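Local coordinates for protein 3-dehydroquinate dehydratase (Clostridium difficile, PDB 4H3D) that catalyses the cis-dehydration of 3-dehydroquinate to 3-dehydroshikimate through an imine formed with an active-site lysine, the third step of the chorismate pathway, at residues Pro25-Asn30 and Ile35-Glu40; Ile49-Asp54 and Lys63-Val68; Phe83-Val88 and Gly92-Ser97; Asp99-Leu104 and Ile117-Phe122. All coordinates share one frame; numbering follows the deposited sequence.

Contact 1 (Pro25-Asn30 and Ile35-Glu40); sequences PIIGKN and IKEAKE
E37 reaches from helix 31-41 to the backbone of I27, just past the end of strand 21-26, in a beta-alpha-beta unit of the TIM barrel. With CG anti to its carbonyl carbon (chi1 -76°) and the chain extended beyond, the side chain carries its carboxylate across to the loop. OE1 accepts a nearly straight hydrogen bond from I27 N at 2.9 Å; the N-H arrives on the syn side, 21° out of the carboxylate plane. The other oxygen, E37 OE2, lies 2.7 Å from G28 N in the turn leading into the helix.

I26 lines the flank of this acid. Its CG2 branch, anti to the backbone N, comes within 3.3 Å of E37 OE2, and the two side chains run past each other in opposite directions. The longer branch of I26 ends on the helix, where CD1 meets A38 CB at 3.9 Å. L72 of helix 62-76 packs against both I26 and A38. N30 caps the start of helix 31-41 through D33 N. A water donates to P25 O and also to E37 OE1, 3.1 Å from that oxygen, giving it a second donor beside I27 N.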
# COMPACT_ATOMS: atom_id res chain seq x y z
N PRO B 25 -16.43 10.20 6.53
CA PRO B 25 -17.05 11.32 7.22
C PRO B 25 -18.09 12.11 6.44
O PRO B 25 -18.04 12.18 5.20
CB PRO B 25 -15.86 12.25 7.53
CG PRO B 25 -14.84 11.92 6.58
CD PRO B 25 -15.04 10.48 6.17
N ILE B 26 -19.01 12.70 7.20
CA ILE B 26 -20.01 13.65 6.71
C ILE B 26 -19.52 14.98 7.28
O ILE B 26 -19.29 15.10 8.51
CB ILE B 26 -21.42 13.32 7.24
CG1 ILE B 26 -21.92 12.05 6.55
CG2 ILE B 26 -22.39 14.50 7.01
CD1 ILE B 26 -23.29 11.56 7.03
N ILE B 27 -19.34 15.96 6.41
CA ILE B 27 -18.77 17.24 6.81
C ILE B 27 -19.66 18.44 6.47
O ILE B 27 -19.19 19.58 6.43
CB ILE B 27 -17.36 17.41 6.17
CG1 ILE B 27 -17.44 17.35 4.64
CG2 ILE B 27 -16.43 16.31 6.65
CD1 ILE B 27 -16.13 17.71 3.97
N GLY B 28 -20.94 18.18 6.25
CA GLY B 28 -21.91 19.22 5.87
C GLY B 28 -22.01 20.35 6.88
O GLY B 28 -21.88 20.14 8.09
N LYS B 29 -22.28 21.54 6.37
CA LYS B 29 -22.32 22.73 7.19
C LYS B 29 -23.72 22.98 7.78
O LYS B 29 -23.86 23.69 8.77
CB LYS B 29 -21.91 23.93 6.33
CG LYS B 29 -20.85 24.80 6.96
CD LYS B 29 -19.49 24.09 6.95
CE LYS B 29 -18.40 24.90 7.66
NZ LYS B 29 -18.76 25.19 9.09
N ASN B 30 -24.74 22.38 7.15
CA ASN B 30 -26.13 22.54 7.58
C ASN B 30 -26.91 21.23 7.47
O ASN B 30 -26.44 20.26 6.87
CB ASN B 30 -26.81 23.65 6.77
CG ASN B 30 -26.72 23.42 5.27
OD1 ASN B 30 -27.04 22.34 4.76
ND2 ASN B 30 -26.29 24.45 4.54
N ILE B 35 -27.76 15.57 5.45
CA ILE B 35 -28.67 14.52 5.01
C ILE B 35 -28.38 14.12 3.57
O ILE B 35 -28.42 12.93 3.24
CB ILE B 35 -30.16 14.95 5.18
CG1 ILE B 35 -30.47 15.20 6.66
CG2 ILE B 35 -31.10 13.89 4.60
CD1 ILE B 35 -30.07 14.05 7.59
N LYS B 36 -28.07 15.10 2.73
CA LYS B 36 -27.73 14.83 1.33
C LYS B 36 -26.49 13.93 1.29
O LYS B 36 -26.45 12.94 0.55
CB LYS B 36 -27.48 16.15 0.59
CG LYS B 36 -27.48 16.05 -0.94
CD LYS B 36 -26.25 15.35 -1.49
CE LYS B 36 -26.26 15.29 -3.02
NZ LYS B 36 -26.32 16.66 -3.63
N GLU B 37 -25.48 14.26 2.10
CA GLU B 37 -24.28 13.42 2.19
C GLU B 37 -24.63 12.02 2.69
O GLU B 37 -24.14 11.03 2.16
CB GLU B 37 -23.23 14.04 3.13
CG GLU B 37 -22.45 15.21 2.57
CD GLU B 37 -21.58 15.86 3.66
OE1 GLU B 37 -20.34 15.59 3.70
OE2 GLU B 37 -22.15 16.58 4.50
N ALA B 38 -25.48 11.94 3.71
CA ALA B 38 -25.90 10.66 4.29
C ALA B 38 -26.59 9.76 3.26
O ALA B 38 -26.35 8.54 3.23
CB ALA B 38 -26.81 10.90 5.49
N LYS B 39 -27.42 10.35 2.41
CA LYS B 39 -28.13 9.58 1.37
C LYS B 39 -27.17 9.02 0.32
O LYS B 39 -27.42 7.97 -0.26
CB LYS B 39 -29.26 10.41 0.77
CG LYS B 39 -30.40 10.60 1.78
CD LYS B 39 -31.36 11.74 1.45
CE LYS B 39 -32.23 11.45 0.26
NZ LYS B 39 -33.20 12.56 0.05
N GLU B 40 -26.04 9.70 0.10
CA GLU B 40 -25.01 9.19 -0.81
C GLU B 40 -24.23 8.02 -0.18
O GLU B 40 -23.58 7.25 -0.90
CB GLU B 40 -24.03 10.31 -1.18
CG GLU B 40 -24.63 11.45 -1.99
CD GLU B 40 -25.06 11.02 -3.39
OE1 GLU B 40 -25.98 11.66 -3.94
OE2 GLU B 40 -24.48 10.05 -3.92
O HOH W 1 -19.78 12.60 3.18

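Contact 2 (Ile49-Asp54 and Lys63-Val68); sequences IEWRVD and KEVKEV
W51 holds CG anti to its backbone N (chi1 -180°), which directs the indole toward helix 62-76; V65 and V68 on the helix each place CG1 anti to the backbone N (chi1 171° and 175°), turning that methyl to the ring. The outer end of the six-membered ring does the touching. W51 CH2 lies 3.9 Å from V65 CG1, while W51 CZ2 meets V68 CG1 at 3.7 Å, with the V68 side chain crossing that of W51 at about a right angle. The helix backbone takes part too: V65 O sits at the ring edge, in plane, 3.6 Å from W51 CH2. V53 CG2 covers one face of the same indole, 3.7 Å above its plane and offset toward the rim, and bridges to V65 CG1 at 4.2 Å. All four residues are buried.

Beyond the packing, R52 grips D54 side-on in a salt bridge: R52 NE bonds D54 OD1 at 2.8 Å and R52 NH2 bonds D54 OD2 at 2.9 Å, each through a syn lone pair and close to the guanidinium plane. This fixes the rotation of R52, which with E50 and W51 binds 3-dehydroquinate; the W51 side chain itself lies about 12 Å from the bound SHL. D54 also accepts from the backbone N of R86 and of E93.

The contact ties strand to following helix in a beta-alpha-beta unit of the TIM barrel. Strand 48-52 lies between strands 21-26 and 81-84, and I34 of helix 31-41 packs on both W51 and V68.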
# COMPACT_ATOMS: atom_id res chain seq x y z
N ILE B 49 -20.00 5.36 9.43
CA ILE B 49 -20.14 6.74 9.02
C ILE B 49 -19.74 7.62 10.22
O ILE B 49 -20.14 7.34 11.34
CB ILE B 49 -21.58 7.06 8.60
CG1 ILE B 49 -21.90 6.36 7.28
CG2 ILE B 49 -21.76 8.57 8.45
CD1 ILE B 49 -23.36 6.51 6.80
N GLU B 50 -18.91 8.63 9.96
CA GLU B 50 -18.48 9.57 10.99
C GLU B 50 -19.15 10.90 10.74
O GLU B 50 -19.08 11.42 9.64
CB GLU B 50 -16.95 9.77 10.95
CG GLU B 50 -16.44 10.89 11.89
CD GLU B 50 -14.92 11.12 11.79
OE1 GLU B 50 -14.39 11.22 10.66
OE2 GLU B 50 -14.26 11.20 12.86
N TRP B 51 -19.80 11.46 11.74
CA TRP B 51 -20.33 12.80 11.62
C TRP B 51 -19.35 13.76 12.27
O TRP B 51 -19.15 13.74 13.50
CB TRP B 51 -21.73 12.94 12.23
CG TRP B 51 -22.29 14.32 12.10
CD1 TRP B 51 -21.97 15.25 11.15
CD2 TRP B 51 -23.34 14.92 12.90
NE1 TRP B 51 -22.72 16.40 11.33
CE2 TRP B 51 -23.57 16.22 12.39
CE3 TRP B 51 -24.09 14.49 13.99
CZ2 TRP B 51 -24.51 17.08 12.94
CZ3 TRP B 51 -25.03 15.35 14.53
CH2 TRP B 51 -25.22 16.63 14.01
N ARG B 52 -18.69 14.57 11.42
CA ARG B 52 -17.75 15.60 11.86
C ARG B 52 -18.59 16.81 12.16
O ARG B 52 -18.73 17.69 11.33
CB ARG B 52 -16.71 15.92 10.78
CG ARG B 52 -15.53 14.96 10.73
CD ARG B 52 -14.59 15.21 11.87
NE ARG B 52 -14.13 16.60 11.87
CZ ARG B 52 -13.07 17.05 11.19
NH1 ARG B 52 -12.34 16.21 10.47
NH2 ARG B 52 -12.74 18.34 11.25
N VAL B 53 -19.12 16.83 13.38
CA VAL B 53 -20.06 17.84 13.83
C VAL B 53 -19.44 19.24 13.98
O VAL B 53 -20.16 20.24 13.97
CB VAL B 53 -20.73 17.38 15.15
CG1 VAL B 53 -19.76 17.48 16.31
CG2 VAL B 53 -22.01 18.19 15.43
N ASP B 54 -18.12 19.32 14.10
CA ASP B 54 -17.46 20.65 14.17
C ASP B 54 -17.68 21.48 12.89
O ASP B 54 -17.50 22.68 12.92
CB ASP B 54 -15.98 20.55 14.49
CG ASP B 54 -15.25 19.63 13.54
OD1 ASP B 54 -15.47 18.39 13.61
OD2 ASP B 54 -14.42 20.14 12.76
N LYS B 63 -29.89 21.40 20.91
CA LYS B 63 -31.16 21.01 20.35
C LYS B 63 -31.09 20.82 18.82
O LYS B 63 -31.67 19.87 18.28
CB LYS B 63 -32.24 22.03 20.72
CG LYS B 63 -33.62 21.69 20.23
CD LYS B 63 -34.66 22.67 20.78
CE LYS B 63 -36.03 22.30 20.31
NZ LYS B 63 -37.07 23.26 20.77
N GLU B 64 -30.40 21.72 18.13
CA GLU B 64 -30.26 21.63 16.66
C GLU B 64 -29.33 20.47 16.28
O GLU B 64 -29.56 19.79 15.26
CB GLU B 64 -29.81 22.98 16.06
CG GLU B 64 -30.94 24.05 16.15
CD GLU B 64 -30.50 25.49 15.84
OE1 GLU B 64 -31.33 26.28 15.35
OE2 GLU B 64 -29.35 25.86 16.12
N VAL B 65 -28.32 20.22 17.10
CA VAL B 65 -27.44 19.08 16.88
C VAL B 65 -28.26 17.78 16.99
O VAL B 65 -28.11 16.87 16.16
CB VAL B 65 -26.29 19.01 17.90
CG1 VAL B 65 -25.52 17.65 17.75
CG2 VAL B 65 -25.33 20.22 17.77
N LYS B 66 -29.10 17.70 18.01
CA LYS B 66 -29.95 16.51 18.19
C LYS B 66 -30.93 16.32 17.03
O LYS B 66 -31.15 15.19 16.59
CB LYS B 66 -30.71 16.55 19.52
CG LYS B 66 -29.83 16.29 20.76
CD LYS B 66 -30.69 16.28 22.03
CE LYS B 66 -29.86 16.13 23.27
NZ LYS B 66 -30.69 16.20 24.50
N GLU B 67 -31.51 17.42 16.54
CA GLU B 67 -32.45 17.38 15.42
C GLU B 67 -31.81 16.70 14.20
O GLU B 67 -32.43 15.84 13.56
CB GLU B 67 -32.92 18.80 15.04
CG GLU B 67 -33.78 19.48 16.09
CD GLU B 67 -34.22 20.89 15.66
OE1 GLU B 67 -34.23 21.17 14.45
OE2 GLU B 67 -34.58 21.69 16.54
N VAL B 68 -30.58 17.10 13.87
CA VAL B 68 -29.86 16.51 12.73
C VAL B 68 -29.59 15.03 13.00
O VAL B 68 -29.82 14.18 12.14
CB VAL B 68 -28.54 17.25 12.45
CG1 VAL B 68 -27.76 16.54 11.35
CG2 VAL B 68 -28.82 18.68 12.07

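Contact 3 (Phe83-Val88 and Gly92-Ser97); sequences FTFRSV and GEKLIS. With SHL (5-hydroxy-6-methyl-4-oxo-4H-pyran-2-carboxylic acid), chain I.
The F85 ring and I96 make the dense inner part of this contact. F85 CG is anti to the backbone N (chi1 -177°), and the ring meets I96 coming from the opposite direction. I96 CD1 stands over one face in a CH-pi contact, 3.5 Å from the ring centroid and 17° off the normal. At the ring edge, F85 CZ approaches K94 O at 3.3 Å. Two waters lie between the F85 ring and the loop: one, in the ring plane at its edge, takes the N-H of V88 and donates to K94 O; the other accepts from K94 N. The turn is also closely built at G92, whose N bonds S87 O at 2.8 Å from above the carbonyl plane. G92 CA makes a CA-H...O contact with R86 O at 3.2 Å.

This is the loop that follows strand 81-84 of the TIM barrel and leads to helix 98-110. Its first part carries R86 into the substrate site: bent at chi2 and chi3, the side chain brings R86 NH2 to SHL OAC in a hydrogen bond of 3.2 Å. D118 and E120 form salt bridges with the R86 guanidinium, and T84 CG2 covers one of its faces.

On the solvent side the V88 CG2 and L95 CD2 pair is itself tight, at 3.5 Å, although both residues are exposed. Here a third water donates to both V88 O and G92 O, the latter at 2.8 Å.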
# COMPACT_ATOMS: atom_id res chain seq x y z
N PHE B 83 -19.53 9.80 16.28
CA PHE B 83 -19.75 11.23 16.52
C PHE B 83 -18.42 11.83 16.90
O PHE B 83 -17.79 11.39 17.85
CB PHE B 83 -20.75 11.42 17.65
CG PHE B 83 -21.09 12.85 17.92
CD1 PHE B 83 -21.96 13.52 17.11
CD2 PHE B 83 -20.56 13.51 19.02
CE1 PHE B 83 -22.31 14.86 17.37
CE2 PHE B 83 -20.91 14.84 19.28
CZ PHE B 83 -21.79 15.50 18.45
N THR B 84 -17.97 12.83 16.13
CA THR B 84 -16.67 13.46 16.35
C THR B 84 -16.71 14.99 16.28
O THR B 84 -17.01 15.55 15.23
CB THR B 84 -15.60 13.01 15.28
OG1 THR B 84 -15.44 11.58 15.31
CG2 THR B 84 -14.22 13.69 15.56
N PHE B 85 -16.42 15.66 17.39
CA PHE B 85 -16.18 17.11 17.36
C PHE B 85 -14.66 17.24 17.41
O PHE B 85 -14.05 16.98 18.45
CB PHE B 85 -16.80 17.89 18.53
CG PHE B 85 -16.59 19.39 18.42
CD1 PHE B 85 -15.37 19.97 18.74
CD2 PHE B 85 -17.59 20.21 17.94
CE1 PHE B 85 -15.18 21.34 18.59
CE2 PHE B 85 -17.40 21.56 17.80
CZ PHE B 85 -16.20 22.12 18.12
N ARG B 86 -14.06 17.57 16.26
CA ARG B 86 -12.61 17.75 16.14
C ARG B 86 -12.28 19.18 16.53
O ARG B 86 -12.79 20.12 15.93
CB ARG B 86 -12.19 17.46 14.69
CG ARG B 86 -10.70 17.52 14.43
CD ARG B 86 -9.87 16.53 15.29
NE ARG B 86 -10.13 15.13 14.96
CZ ARG B 86 -10.59 14.20 15.80
NH1 ARG B 86 -10.83 14.49 17.08
NH2 ARG B 86 -10.77 12.96 15.37
N SER B 87 -11.46 19.36 17.56
CA SER B 87 -11.15 20.70 18.03
C SER B 87 -10.16 21.41 17.09
O SER B 87 -9.43 20.78 16.31
CB SER B 87 -10.60 20.66 19.47
OG SER B 87 -9.23 20.29 19.47
N VAL B 88 -10.17 22.73 17.17
CA VAL B 88 -9.32 23.58 16.35
C VAL B 88 -7.85 23.20 16.46
O VAL B 88 -7.15 23.15 15.46
CB VAL B 88 -9.51 25.07 16.71
CG1 VAL B 88 -8.44 25.94 16.03
CG2 VAL B 88 -10.93 25.53 16.33
N GLY B 92 -9.67 21.08 13.56
CA GLY B 92 -11.09 21.39 13.48
C GLY B 92 -11.49 22.75 12.99
O GLY B 92 -10.67 23.63 12.82
N GLU B 93 -12.80 22.93 12.84
CA GLU B 93 -13.39 24.14 12.26
C GLU B 93 -13.99 25.18 13.20
O GLU B 93 -14.22 26.29 12.79
CB GLU B 93 -14.54 23.68 11.35
CG GLU B 93 -14.11 22.72 10.27
CD GLU B 93 -13.30 23.39 9.19
OE1 GLU B 93 -13.67 24.53 8.80
OE2 GLU B 93 -12.30 22.79 8.71
N LYS B 94 -14.23 24.82 14.45
CA LYS B 94 -14.98 25.68 15.34
C LYS B 94 -14.45 25.72 16.77
O LYS B 94 -14.26 24.68 17.40
CB LYS B 94 -16.42 25.16 15.35
CG LYS B 94 -17.38 25.85 16.26
CD LYS B 94 -17.69 27.27 15.83
CE LYS B 94 -18.79 27.80 16.73
NZ LYS B 94 -19.23 29.16 16.36
N LEU B 95 -14.21 26.93 17.28
CA LEU B 95 -13.79 27.10 18.66
C LEU B 95 -15.00 26.94 19.59
O LEU B 95 -16.04 27.56 19.35
CB LEU B 95 -13.19 28.49 18.90
CG LEU B 95 -11.86 28.84 18.22
CD1 LEU B 95 -11.56 30.33 18.39
CD2 LEU B 95 -10.71 27.98 18.78
N ILE B 96 -14.87 26.09 20.60
CA ILE B 96 -15.89 25.95 21.66
C ILE B 96 -15.19 25.78 23.00
O ILE B 96 -13.98 25.47 23.06
CB ILE B 96 -16.87 24.76 21.44
CG1 ILE B 96 -16.12 23.43 21.49
CG2 ILE B 96 -17.66 24.96 20.15
CD1 ILE B 96 -17.04 22.19 21.41
N SER B 97 -15.94 25.95 24.08
CA SER B 97 -15.36 25.82 25.38
C SER B 97 -15.15 24.36 25.76
O SER B 97 -15.73 23.45 25.17
CB SER B 97 -16.23 26.50 26.45
OG SER B 97 -17.42 25.75 26.70
OAD SHL I . -8.50 10.47 7.11
CAH SHL I . -7.84 11.41 7.61
OAA SHL I . -7.11 12.14 6.90
CAK SHL I . -7.93 11.64 9.04
OAG SHL I . -8.77 10.76 9.81
CAF SHL I . -9.03 11.08 11.16
CAL SHL I . -9.93 10.33 11.85
CAJ SHL I . -8.44 12.19 11.66
OAC SHL I . -8.68 12.54 12.92
CAI SHL I . -7.60 12.95 10.91
CAE SHL I . -7.34 12.68 9.62
OAB SHL I . -7.00 14.01 11.44
O HOH W 2 -13.29 22.57 15.88
O HOH W 3 -12.33 23.67 19.12
O HOH W 4 -7.92 23.81 12.94

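Contact 4 (Asp99-Leu104 and Ile117-Phe122); sequences DYYTTL and IDVELF
Y101 reaches from helix 98-110 to the backbone of strand 116-120, and its hydroxyl makes the polar link between them. E120 N donates to Y101 OH at 3.1 Å with an N-H...O angle of 156°, approaching near the plane of the ring at its edge. A water, also in the ring plane at the edge, lies between Y101 OH and D118 O and donates to the carbonyl; its very short distance to the hydroxyl is doubtful.

Van der Waals contact gathers round the same phenol oxygen: V119 CA is 3.3 Å from Y101 OH, and E120 CB is 4.0 Å from it. CG of Y101 stands anti to the backbone N (chi1 178°), and the ring spans the distance between the axes of 99-104 and 117-120, 10.9 Å at their closest. Helix and strand run nearly antiparallel, at 156°, as suits the helix-to-strand return of a beta-alpha-beta unit in a TIM barrel.

Polar groups at the far ends of the strand side chains have partners elsewhere. Besides R86, their shared partner in the substrate site, D118 OD1 bonds S145 OG, and E120 OE2 accepts from the backbone N of S87.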
# COMPACT_ATOMS: atom_id res chain seq x y z
N ASP B 99 -16.01 23.13 28.65
CA ASP B 99 -17.26 22.71 29.27
C ASP B 99 -18.28 22.29 28.22
O ASP B 99 -18.97 21.30 28.41
CB ASP B 99 -17.83 23.82 30.16
CG ASP B 99 -17.08 23.97 31.47
OD1 ASP B 99 -16.37 23.03 31.89
OD2 ASP B 99 -17.20 25.03 32.10
N TYR B 100 -18.36 23.03 27.10
CA TYR B 100 -19.33 22.65 26.07
C TYR B 100 -18.89 21.37 25.36
O TYR B 100 -19.71 20.57 24.97
CB TYR B 100 -19.60 23.77 25.05
CG TYR B 100 -20.73 23.38 24.11
CD1 TYR B 100 -22.03 23.19 24.60
CD2 TYR B 100 -20.50 23.16 22.76
CE1 TYR B 100 -23.06 22.81 23.76
CE2 TYR B 100 -21.53 22.78 21.91
CZ TYR B 100 -22.82 22.61 22.42
OH TYR B 100 -23.84 22.24 21.59
N TYR B 101 -17.58 21.18 25.20
CA TYR B 101 -17.08 19.97 24.55
C TYR B 101 -17.55 18.75 25.33
O TYR B 101 -18.00 17.77 24.75
CB TYR B 101 -15.55 20.01 24.48
CG TYR B 101 -14.89 18.80 23.88
CD1 TYR B 101 -14.67 18.71 22.51
CD2 TYR B 101 -14.43 17.76 24.69
CE1 TYR B 101 -14.03 17.58 21.96
CE2 TYR B 101 -13.80 16.66 24.16
CZ TYR B 101 -13.60 16.57 22.79
OH TYR B 101 -12.97 15.47 22.27
N THR B 102 -17.42 18.83 26.65
CA THR B 102 -17.83 17.77 27.56
C THR B 102 -19.34 17.56 27.50
O THR B 102 -19.80 16.43 27.31
CB THR B 102 -17.40 18.10 29.00
OG1 THR B 102 -15.97 18.28 29.03
CG2 THR B 102 -17.79 16.99 29.97
N THR B 103 -20.10 18.64 27.62
CA THR B 103 -21.56 18.58 27.56
C THR B 103 -22.06 18.02 26.24
O THR B 103 -22.94 17.15 26.23
CB THR B 103 -22.18 19.99 27.77
OG1 THR B 103 -21.78 20.50 29.04
CG2 THR B 103 -23.72 19.93 27.72
N LEU B 104 -21.53 18.51 25.13
CA LEU B 104 -21.93 18.02 23.81
C LEU B 104 -21.76 16.50 23.71
O LEU B 104 -22.70 15.78 23.36
CB LEU B 104 -21.12 18.70 22.72
CG LEU B 104 -21.36 18.30 21.27
CD1 LEU B 104 -22.80 18.59 20.83
CD2 LEU B 104 -20.37 19.02 20.38
N ILE B 117 -17.96 7.58 19.88
CA ILE B 117 -17.60 8.99 19.93
C ILE B 117 -16.09 9.08 19.92
O ILE B 117 -15.42 8.16 20.37
CB ILE B 117 -18.14 9.74 21.19
CG1 ILE B 117 -17.68 9.05 22.49
CG2 ILE B 117 -19.63 9.84 21.13
CD1 ILE B 117 -17.97 9.89 23.78
N ASP B 118 -15.57 10.18 19.39
CA ASP B 118 -14.12 10.42 19.35
C ASP B 118 -13.80 11.53 20.34
O ASP B 118 -14.31 12.65 20.22
CB ASP B 118 -13.67 10.76 17.91
CG ASP B 118 -12.18 11.16 17.81
OD1 ASP B 118 -11.74 12.01 18.60
OD2 ASP B 118 -11.48 10.69 16.87
N VAL B 119 -12.98 11.21 21.35
CA VAL B 119 -12.55 12.19 22.33
C VAL B 119 -11.02 12.36 22.23
O VAL B 119 -10.29 11.40 22.09
CB VAL B 119 -13.01 11.83 23.77
CG1 VAL B 119 -14.53 11.58 23.79
CG2 VAL B 119 -12.30 10.65 24.28
N GLU B 120 -10.55 13.60 22.32
CA GLU B 120 -9.14 13.90 22.16
C GLU B 120 -8.31 13.75 23.44
O GLU B 120 -8.66 14.34 24.47
CB GLU B 120 -9.01 15.33 21.61
CG GLU B 120 -9.51 15.44 20.22
CD GLU B 120 -9.86 16.86 19.82
OE1 GLU B 120 -9.72 17.78 20.66
OE2 GLU B 120 -10.30 17.05 18.67
N LEU B 121 -7.22 12.98 23.36
CA LEU B 121 -6.28 12.78 24.48
C LEU B 121 -5.86 14.12 25.13
O LEU B 121 -5.76 14.24 26.35
CB LEU B 121 -5.02 12.08 23.97
CG LEU B 121 -3.95 11.74 25.00
CD1 LEU B 121 -4.49 10.78 26.06
CD2 LEU B 121 -2.72 11.17 24.32
N PHE B 122 -5.64 15.11 24.29
CA PHE B 122 -5.13 16.40 24.70
C PHE B 122 -6.10 17.22 25.60
O PHE B 122 -5.69 18.17 26.24
CB PHE B 122 -4.71 17.21 23.44
CG PHE B 122 -3.60 18.20 23.70
CD1 PHE B 122 -2.32 17.75 24.02
CD2 PHE B 122 -3.81 19.56 23.56
CE1 PHE B 122 -1.29 18.63 24.24
CE2 PHE B 122 -2.77 20.45 23.78
CZ PHE B 122 -1.51 19.99 24.12
O HOH W 5 -12.88 15.01 19.81

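Overall arrangement
The four contacts follow one another along the chain and share the parallel sheet of the TIM barrel. Contacts 1 and 2 have centres about 10 Å apart and meet through backbone bonds between neighbouring strands 21-26 and 48-52. The centres of contacts 2 and 3 are about 12 Å apart, with strand 81-84 next in the sheet, and those of contacts 3 and 4, on strand 116-120, about 9 Å. The ends of the series, contacts 1 and 4, have centres about 22 Å apart and do not touch. E50 joins T84 between contacts 2 and 3, while V65 CG1 packs on L104 CD1, linking helices 62-76 and 98-110 between contacts 2 and 4. The C-terminal end of strand 48-52 and the loop after strand 81-84 supply E50, W51, R52 and R86 to the 3-dehydroquinate site.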